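Local coordinates for protein interleukin 22 (Danio rerio, PDB 4O6K) that probably acts as a secreted helical cytokine of the interleukin-10 family, signalling in immunity through cell-surface receptors, at residues 130-133 with 134-138. Residues are numbered along the deposited sequence; the frame is centred on the assembly and turned at random.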
# COMPACT_ATOMS: atom_id res chain seq x y z
N THR A 130 -2.46 2.12 4.35
CA THR A 130 -1.17 1.56 3.95
C THR A 130 -0.82 0.31 4.76
O THR A 130 -0.28 -0.65 4.23
CB THR A 130 -0.04 2.59 4.10
OG1 THR A 130 -0.45 3.85 3.56
CG2 THR A 130 1.21 2.11 3.38
N ASN A 131 -1.14 0.35 6.05
CA ASN A 131 -0.90 -0.77 6.95
C ASN A 131 -1.62 -2.03 6.45
O ASN A 131 -1.07 -3.13 6.50
CB ASN A 131 -1.35 -0.42 8.37
CG ASN A 131 -0.84 -1.40 9.41
OD1 ASN A 131 -1.09 -1.23 10.61
ND2 ASN A 131 -0.11 -2.42 8.98
N THR A 132 -2.85 -1.85 5.98
CA THR A 132 -3.65 -2.95 5.45
C THR A 132 -3.04 -3.53 4.17
O THR A 132 -3.03 -4.74 3.96
CB THR A 132 -5.10 -2.49 5.16
OG1 THR A 132 -5.71 -2.06 6.38
CG2 THR A 132 -5.92 -3.63 4.56
N LEU A 133 -2.52 -2.64 3.31
CA LEU A 133 -1.86 -3.06 2.08
C LEU A 133 -0.62 -3.90 2.40
O LEU A 133 -0.35 -4.90 1.72
CB LEU A 133 -1.47 -1.84 1.24
CG LEU A 133 -0.74 -2.08 -0.08
CD1 LEU A 133 -1.54 -3.01 -0.99
CD2 LEU A 133 -0.47 -0.76 -0.78
N TYR A 134 0.11 -3.49 3.42
CA TYR A 134 1.30 -4.20 3.88
C TYR A 134 0.95 -5.61 4.34
O TYR A 134 1.69 -6.56 4.10
CB TYR A 134 1.96 -3.43 5.02
CG TYR A 134 3.46 -3.55 5.10
CD1 TYR A 134 4.27 -3.05 4.09
CD2 TYR A 134 4.08 -4.14 6.20
CE1 TYR A 134 5.65 -3.16 4.15
CE2 TYR A 134 5.45 -4.24 6.28
CZ TYR A 134 6.23 -3.75 5.25
OH TYR A 134 7.60 -3.85 5.32
N HIS A 135 -0.20 -5.72 4.99
CA HIS A 135 -0.74 -6.99 5.44
C HIS A 135 -1.08 -7.91 4.26
O HIS A 135 -0.82 -9.11 4.30
CB HIS A 135 -1.98 -6.75 6.31
CG HIS A 135 -2.97 -7.86 6.28
ND1 HIS A 135 -2.66 -9.16 6.62
CD2 HIS A 135 -4.29 -7.87 5.96
CE1 HIS A 135 -3.73 -9.92 6.50
NE2 HIS A 135 -4.74 -9.16 6.10
N TYR A 136 -1.67 -7.33 3.22
CA TYR A 136 -1.98 -8.07 2.00
C TYR A 136 -0.71 -8.62 1.36
O TYR A 136 -0.66 -9.79 0.97
CB TYR A 136 -2.73 -7.17 1.01
CG TYR A 136 -4.14 -6.82 1.43
CD1 TYR A 136 -4.72 -7.43 2.54
CD2 TYR A 136 -4.88 -5.89 0.72
CE1 TYR A 136 -6.01 -7.11 2.92
CE2 TYR A 136 -6.17 -5.57 1.10
CZ TYR A 136 -6.73 -6.18 2.20
OH TYR A 136 -8.01 -5.86 2.59
N LEU A 137 0.30 -7.77 1.27
CA LEU A 137 1.60 -8.17 0.73
C LEU A 137 2.24 -9.26 1.59
O LEU A 137 2.75 -10.24 1.06
CB LEU A 137 2.53 -6.95 0.65
CG LEU A 137 2.10 -5.89 -0.37
CD1 LEU A 137 2.86 -4.59 -0.14
CD2 LEU A 137 2.32 -6.40 -1.78
N PHE A 138 2.22 -9.06 2.90
CA PHE A 138 2.79 -10.02 3.84
C PHE A 138 2.24 -11.43 3.61
O PHE A 138 3.00 -12.39 3.55
CB PHE A 138 2.51 -9.59 5.28
CG PHE A 138 3.20 -10.42 6.32
CD1 PHE A 138 2.63 -11.60 6.78
CD2 PHE A 138 4.42 -10.03 6.85
CE1 PHE A 138 3.26 -12.37 7.74
CE2 PHE A 138 5.06 -10.79 7.81
CZ PHE A 138 4.48 -11.96 8.26
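T132 and Y136, one helical turn apart on helix 130-140, lie side by side and point the same way. The evidence for a CH-pi contact is that T132 CG2 sits over the face of the Y136 ring, 4.0 Å from its centroid and 28° off the normal. The methyl is displaced toward the phenolic end: T132 CG2 to Y136 CZ is 3.6 Å. On T132, CG2 stands anti to the backbone N, which turns the methyl rather than OG1 to the ring. T132 O also lies above this ring, offset toward its rim, while accepting the amide of Y136 (N to O 3.0 Å, N-H...O angle 153°). The neighbouring i to i+4 bond, L137 N to L133 O, is straighter at 165°. The same pair also meets loosely through its side chains, L133 CG to L137 CD1 at 4.4 Å; L133 touches N51 and Y58 of helix 47-62, and L137 touches L90 of helix 76-93. At its far end Y136 OH hydrogen-bonds R32, and its ring meets F37. An alanine in place of Y136 would probably leave the T132 methyl without its aromatic cover and R32 without this hydroxyl partner. Within the all-helical cytokine bundle, the chemistry thus implies a division of labour: backbone N-H...O hydrogen bonds hold the turns together, apolar groups pack them against neighbouring helices, and the phenol OH makes the polar link to R32.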